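Local structure of carboxypeptidase 1 (Deinococcus radiodurans str. R1, 5GIV) at residues Phe432-Leu443 with Arg454-Val463. The protein probably acts as a zinc-dependent carboxypeptidase of the M32 family, releasing amino acids one at a time from the C-terminus of peptides with broad specificity. Numbering follows the deposited sequence.
Sequences FYAAAEAANPGL and RLHGWLRENV
F432 meets V463 obliquely, its CE1 3.8 Å from V463 CG2, while its backbone O lies near the six-membered ring of W458. The F432 ring also packs on helix 472-480 and on helix 292-306, which carries the zinc ligand E296. One residue on, Y433 takes L455 CD2 at its ring edge. A436 CA and, nearer the rim, A435 C lie over one face of the W458 indole; A435 CB meets its rim, 3.3 Å from W458 CH2, and A436 CA makes a CH-pi contact 3.8 Å from the centroid of the five-membered ring. A chi1 of -170° (CG anti to the backbone N) carries the indole across onto helix 432-439; N462 ND2, hydrogen-bonded to W458 O, lies toward the rim of the opposite face. Replacing W458 by an alanine removes the indole and would probably open a gap against A435, A436 and A439. In this largely helical M32 fold, the C-terminal part of helix 420-439 crosses helix 453-464, segments 432-439 and 454-463 lying at 114° with axes 9.6 Å apart at closest approach; the short helix 443-448 joins them. E437 reaches forward past the helix end, its OE1 accepting from the backbone N of both G442 and L443, which holds the turn presenting P441 O to R454. A439 CB touches the pyrrole side of W458. N440 ND2 donates a hydrogen bond to A436 O (2.9 Å), its amide nearly perpendicular to the indole, while N440 CB lies over a face of the R454 guanidinium. P441 O receives R454 NH2 (3.2 Å), nearly straight at the hydrogen but above the carbonyl plane; R454 NE forms a salt bridge with D446. L443 CD2 closes against R454 CB, and its CD1 against L455 CD1.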
ATOM      1  N   PHE A 432       1.767  27.131  21.686  1.00 20.36           N
ATOM      2  CA  PHE A 432       3.065  26.592  21.298  1.00 20.22           C
ATOM      3  C   PHE A 432       3.821  27.573  20.417  1.00 20.32           C
ATOM      4  O   PHE A 432       5.029  27.770  20.585  1.00 20.33           O
ATOM      5  CB  PHE A 432       2.902  25.261  20.564  1.00 20.00           C
ATOM      6  CG  PHE A 432       2.664  24.101  21.470  1.00 19.86           C
ATOM      7  CD1 PHE A 432       3.579  23.792  22.468  1.00 19.82           C
ATOM      8  CD2 PHE A 432       1.536  23.314  21.328  1.00 19.77           C
ATOM      9  CE1 PHE A 432       3.367  22.726  23.310  1.00 19.70           C
ATOM     10  CE2 PHE A 432       1.318  22.238  22.170  1.00 19.67           C
ATOM     11  CZ  PHE A 432       2.230  21.944  23.163  1.00 19.64           C
ATOM     12  N   TYR A 433       3.124  28.211  19.486  1.00 21.07           N
ATOM     13  CA  TYR A 433       3.808  29.079  18.543  1.00 21.15           C
ATOM     14  C   TYR A 433       4.451  30.264  19.250  1.00 21.38           C
ATOM     15  O   TYR A 433       5.609  30.598  18.976  1.00 21.39           O
ATOM     16  CB  TYR A 433       2.827  29.550  17.484  1.00 21.21           C
ATOM     17  CG  TYR A 433       3.446  30.404  16.423  1.00 21.31           C
ATOM     18  CD1 TYR A 433       4.059  29.827  15.322  1.00 21.17           C
ATOM     19  CD2 TYR A 433       3.419  31.796  16.518  1.00 21.55           C
ATOM     20  CE1 TYR A 433       4.623  30.611  14.331  1.00 21.26           C
ATOM     21  CE2 TYR A 433       3.986  32.587  15.534  1.00 21.63           C
ATOM     22  CZ  TYR A 433       4.584  31.988  14.443  1.00 21.48           C
ATOM     23  OH  TYR A 433       5.145  32.763  13.457  1.00 21.57           O
ATOM     24  N   ALA A 434       3.718  30.898  20.177  1.00 24.83           N
ATOM     25  CA  ALA A 434       4.243  32.058  20.892  1.00 25.07           C
ATOM     26  C   ALA A 434       5.467  31.689  21.716  1.00 25.01           C
ATOM     27  O   ALA A 434       6.412  32.482  21.833  1.00 25.13           O
ATOM     28  CB  ALA A 434       3.163  32.669  21.782  1.00 25.26           C
ATOM     29  N   ALA A 435       5.458  30.502  22.325  1.00 22.77           N
ATOM     30  CA  ALA A 435       6.647  30.046  23.031  1.00 22.69           C
ATOM     31  C   ALA A 435       7.823  29.911  22.073  1.00 22.60           C
ATOM     32  O   ALA A 435       8.963  30.219  22.436  1.00 22.65           O
ATOM     33  CB  ALA A 435       6.370  28.724  23.744  1.00 22.48           C
ATOM     34  N   ALA A 436       7.566  29.457  20.840  1.00 21.48           N
ATOM     35  CA  ALA A 436       8.636  29.331  19.853  1.00 21.40           C
ATOM     36  C   ALA A 436       9.192  30.693  19.440  1.00 21.60           C
ATOM     37  O   ALA A 436      10.405  30.834  19.234  1.00 21.59           O
ATOM     38  CB  ALA A 436       8.145  28.565  18.628  1.00 21.24           C
ATOM     39  N   GLU A 437       8.333  31.702  19.301  1.00 34.75           N
ATOM     40  CA  GLU A 437       8.830  33.029  18.949  1.00 34.95           C
ATOM     41  C   GLU A 437       9.551  33.676  20.128  1.00 35.10           C
ATOM     42  O   GLU A 437      10.589  34.322  19.949  1.00 35.16           O
ATOM     43  CB  GLU A 437       7.684  33.908  18.440  1.00 35.15           C
ATOM     44  CG  GLU A 437       7.955  35.422  18.482  1.00 35.44           C
ATOM     45  CD  GLU A 437       8.999  35.929  17.466  1.00 35.45           C
ATOM     46  OE1 GLU A 437       9.379  35.180  16.527  1.00 35.29           O
ATOM     47  OE2 GLU A 437       9.433  37.105  17.614  1.00 35.64           O
ATOM     48  N   ALA A 438       9.040  33.490  21.346  1.00 21.43           N
ATOM     49  CA  ALA A 438       9.744  33.995  22.523  1.00 21.56           C
ATOM     50  C   ALA A 438      11.172  33.463  22.596  1.00 21.41           C
ATOM     51  O   ALA A 438      12.099  34.195  22.964  1.00 21.53           O
ATOM     52  CB  ALA A 438       8.977  33.623  23.792  1.00 21.59           C
ATOM     53  N   ALA A 439      11.376  32.193  22.234  1.00 22.34           N
ATOM     54  CA  ALA A 439      12.713  31.610  22.257  1.00 22.18           C
ATOM     55  C   ALA A 439      13.518  31.891  20.995  1.00 22.15           C
ATOM     56  O   ALA A 439      14.714  31.583  20.970  1.00 22.05           O
ATOM     57  CB  ALA A 439      12.644  30.100  22.472  1.00 21.92           C
ATOM     58  N   ASN A 440      12.893  32.405  19.935  1.00 23.73           N
ATOM     59  CA  ASN A 440      13.581  32.665  18.667  1.00 23.71           C
ATOM     60  C   ASN A 440      13.066  33.970  18.076  1.00 23.93           C
ATOM     61  O   ASN A 440      12.326  33.973  17.083  1.00 23.91           O
ATOM     62  CB  ASN A 440      13.381  31.506  17.686  1.00 23.46           C
ATOM     63  CG  ASN A 440      13.857  30.183  18.242  1.00 23.25           C
ATOM     64  OD1 ASN A 440      14.988  29.776  18.010  1.00 23.15           O
ATOM     65  ND2 ASN A 440      12.985  29.494  18.965  1.00 23.19           N
ATOM     66  N   PRO A 441      13.490  35.118  18.637  1.00 30.95           N
ATOM     67  CA  PRO A 441      12.989  36.417  18.159  1.00 31.16           C
ATOM     68  C   PRO A 441      13.249  36.651  16.678  1.00 31.09           C
ATOM     69  O   PRO A 441      14.403  36.723  16.242  1.00 31.02           O
ATOM     70  CB  PRO A 441      13.747  37.430  19.024  1.00 31.36           C
ATOM     71  CG  PRO A 441      14.963  36.699  19.487  1.00 31.22           C
ATOM     72  CD  PRO A 441      14.540  35.270  19.657  1.00 30.98           C
ATOM     73  N   GLY A 442      12.198  36.641  15.875  1.00 33.06           N
ATOM     74  CA  GLY A 442      12.362  37.006  14.486  1.00 33.02           C
ATOM     75  C   GLY A 442      12.041  35.853  13.571  1.00 32.80           C
ATOM     76  O   GLY A 442      12.619  35.739  12.486  1.00 32.71           O
ATOM     77  N   LEU A 443      11.134  34.975  14.006  1.00 30.58           N
ATOM     78  CA  LEU A 443      10.774  33.827  13.183  1.00 30.37           C
ATOM     79  C   LEU A 443      10.189  34.265  11.848  1.00 30.41           C
ATOM     80  O   LEU A 443      10.550  33.720  10.799  1.00 30.27           O
ATOM     81  CB  LEU A 443       9.783  32.934  13.926  1.00 30.29           C
ATOM     82  CG  LEU A 443      10.373  32.041  15.005  1.00 30.17           C
ATOM     83  CD1 LEU A 443       9.264  31.213  15.634  1.00 30.10           C
ATOM     84  CD2 LEU A 443      11.462  31.168  14.409  1.00 29.98           C
ATOM     85  N   ARG A 454      14.309  27.169  12.650  1.00 18.02           N
ATOM     86  CA  ARG A 454      14.238  27.607  14.040  1.00 18.12           C
ATOM     87  C   ARG A 454      12.890  27.265  14.659  1.00 18.12           C
ATOM     88  O   ARG A 454      12.821  26.824  15.814  1.00 18.09           O
ATOM     89  CB  ARG A 454      14.514  29.105  14.141  1.00 18.31           C
ATOM     90  CG  ARG A 454      15.892  29.499  13.659  1.00 18.32           C
ATOM     91  CD  ARG A 454      16.374  30.759  14.361  1.00 18.49           C
ATOM     92  NE  ARG A 454      15.527  31.916  14.099  1.00 18.68           N
ATOM     93  CZ  ARG A 454      15.519  33.007  14.857  1.00 18.87           C
ATOM     94  NH1 ARG A 454      16.293  33.069  15.938  1.00 18.91           N
ATOM     95  NH2 ARG A 454      14.725  34.025  14.553  1.00 19.03           N
ATOM     96  N   LEU A 455      11.806  27.462  13.914  1.00 19.39           N
ATOM     97  CA  LEU A 455      10.497  27.081  14.430  1.00 19.39           C
ATOM     98  C   LEU A 455      10.387  25.566  14.557  1.00 19.19           C
ATOM     99  O   LEU A 455      10.022  25.042  15.617  1.00 19.15           O
ATOM    100  CB  LEU A 455       9.398  27.648  13.529  1.00 19.47           C
ATOM    101  CG  LEU A 455       7.977  27.148  13.793  1.00 19.44           C
ATOM    102  CD1 LEU A 455       7.493  27.524  15.197  1.00 19.54           C
ATOM    103  CD2 LEU A 455       7.022  27.690  12.732  1.00 19.52           C
ATOM    104  N   HIS A 456      10.739  24.844  13.496  1.00 20.43           N
ATOM    105  CA  HIS A 456      10.687  23.385  13.539  1.00 20.26           C
ATOM    106  C   HIS A 456      11.639  22.826  14.589  1.00 20.18           C
ATOM    107  O   HIS A 456      11.272  21.922  15.352  1.00 20.10           O
ATOM    108  CB  HIS A 456      10.987  22.826  12.147  1.00 20.19           C
ATOM    109  CG  HIS A 456      10.875  21.340  12.044  1.00 20.05           C
ATOM    110  ND1 HIS A 456      11.975  20.520  11.966  1.00 19.96           N
ATOM    111  CD2 HIS A 456       9.797  20.522  12.048  1.00 20.00           C
ATOM    112  CE1 HIS A 456      11.582  19.259  11.898  1.00 19.87           C
ATOM    113  NE2 HIS A 456      10.264  19.234  11.952  1.00 19.88           N
ATOM    114  N   GLY A 457      12.859  23.372  14.666  1.00 18.44           N
ATOM    115  CA  GLY A 457      13.801  22.909  15.674  1.00 18.37           C
ATOM    116  C   GLY A 457      13.260  23.082  17.080  1.00 18.43           C
ATOM    117  O   GLY A 457      13.325  22.162  17.901  1.00 18.38           O
ATOM    118  N   TRP A 458      12.668  24.244  17.361  1.00 21.55           N
ATOM    119  CA  TRP A 458      12.081  24.464  18.675  1.00 21.62           C
ATOM    120  C   TRP A 458      10.978  23.445  18.960  1.00 21.52           C
ATOM    121  O   TRP A 458      10.929  22.852  20.041  1.00 21.46           O
ATOM    122  CB  TRP A 458      11.532  25.892  18.765  1.00 21.84           C
ATOM    123  CG  TRP A 458      11.124  26.263  20.163  1.00 21.96           C
ATOM    124  CD1 TRP A 458      11.899  26.882  21.108  1.00 22.06           C
ATOM    125  CD2 TRP A 458       9.852  26.030  20.780  1.00 21.97           C
ATOM    126  NE1 TRP A 458      11.189  27.046  22.269  1.00 22.14           N
ATOM    127  CE2 TRP A 458       9.930  26.533  22.100  1.00 22.09           C
ATOM    128  CE3 TRP A 458       8.648  25.453  20.343  1.00 21.92           C
ATOM    129  CZ2 TRP A 458       8.856  26.479  22.985  1.00 22.13           C
ATOM    130  CZ3 TRP A 458       7.579  25.398  21.222  1.00 21.96           C
ATOM    131  CH2 TRP A 458       7.689  25.908  22.529  1.00 22.07           C
ATOM    132  N   LEU A 459      10.079  23.237  17.999  1.00 18.56           N
ATOM    133  CA  LEU A 459       8.973  22.305  18.196  1.00 18.48           C
ATOM    134  C   LEU A 459       9.475  20.880  18.346  1.00 18.30           C
ATOM    135  O   LEU A 459       8.954  20.117  19.168  1.00 18.25           O
ATOM    136  CB  LEU A 459       7.985  22.413  17.033  1.00 18.49           C
ATOM    137  CG  LEU A 459       7.255  23.754  16.925  1.00 18.67           C
ATOM    138  CD1 LEU A 459       6.581  23.897  15.575  1.00 18.70           C
ATOM    139  CD2 LEU A 459       6.220  23.885  18.033  1.00 18.73           C
ATOM    140  N   ARG A 460      10.488  20.500  17.569  1.00 28.49           N
ATOM    141  CA  ARG A 460      11.038  19.157  17.713  1.00 28.35           C
ATOM    142  C   ARG A 460      11.661  18.972  19.097  1.00 28.34           C
ATOM    143  O   ARG A 460      11.428  17.958  19.765  1.00 28.26           O
ATOM    144  CB  ARG A 460      12.060  18.880  16.608  1.00 28.29           C
ATOM    145  CG  ARG A 460      12.582  17.456  16.614  1.00 28.17           C
ATOM    146  CD  ARG A 460      13.835  17.303  15.771  1.00 28.14           C
ATOM    147  NE  ARG A 460      14.885  18.236  16.180  1.00 28.22           N
ATOM    148  CZ  ARG A 460      15.786  17.982  17.131  1.00 28.20           C
ATOM    149  NH1 ARG A 460      15.769  16.818  17.785  1.00 28.09           N
ATOM    150  NH2 ARG A 460      16.701  18.896  17.435  1.00 28.26           N
ATOM    151  N   GLU A 461      12.444  19.950  19.553  1.00 31.23           N
ATOM    152  CA  GLU A 461      13.125  19.803  20.838  1.00 31.24           C
ATOM    153  C   GLU A 461      12.167  19.893  22.020  1.00 31.27           C
ATOM    154  O   GLU A 461      12.389  19.229  23.038  1.00 31.17           O
ATOM    155  CB  GLU A 461      14.237  20.838  20.969  1.00 31.34           C
ATOM    156  CG  GLU A 461      15.426  20.536  20.086  1.00 31.28           C
ATOM    157  CD  GLU A 461      16.476  21.627  20.109  1.00 31.41           C
ATOM    158  OE1 GLU A 461      16.147  22.789  20.467  1.00 31.59           O
ATOM    159  OE2 GLU A 461      17.648  21.300  19.803  1.00 31.37           O
ATOM    160  N   ASN A 462      11.121  20.714  21.923  1.00 21.39           N
ATOM    161  CA  ASN A 462      10.249  20.968  23.060  1.00 21.46           C
ATOM    162  C   ASN A 462       8.931  20.200  23.014  1.00 21.41           C
ATOM    163  O   ASN A 462       8.250  20.123  24.042  1.00 21.45           O
ATOM    164  CB  ASN A 462       9.965  22.468  23.170  1.00 21.66           C
ATOM    165  CG  ASN A 462      11.215  23.259  23.508  1.00 21.73           C
ATOM    166  OD1 ASN A 462      11.563  23.414  24.669  1.00 21.78           O
ATOM    167  ND2 ASN A 462      11.897  23.749  22.489  1.00 21.74           N
ATOM    168  N   VAL A 463       8.559  19.621  21.865  1.00 18.20           N
ATOM    169  CA  VAL A 463       7.268  18.951  21.740  1.00 18.14           C
ATOM    170  C   VAL A 463       7.437  17.567  21.132  1.00 17.99           C
ATOM    171  O   VAL A 463       7.068  16.562  21.748  1.00 17.94           O
ATOM    172  CB  VAL A 463       6.285  19.776  20.894  1.00 18.24           C
ATOM    173  CG1 VAL A 463       4.901  19.129  20.915  1.00 18.20           C
ATOM    174  CG2 VAL A 463       6.247  21.223  21.358  1.00 18.41           C
TER
HETATM  175  O   HOH W   1      16.966  36.388  16.492  1.00 36.43           O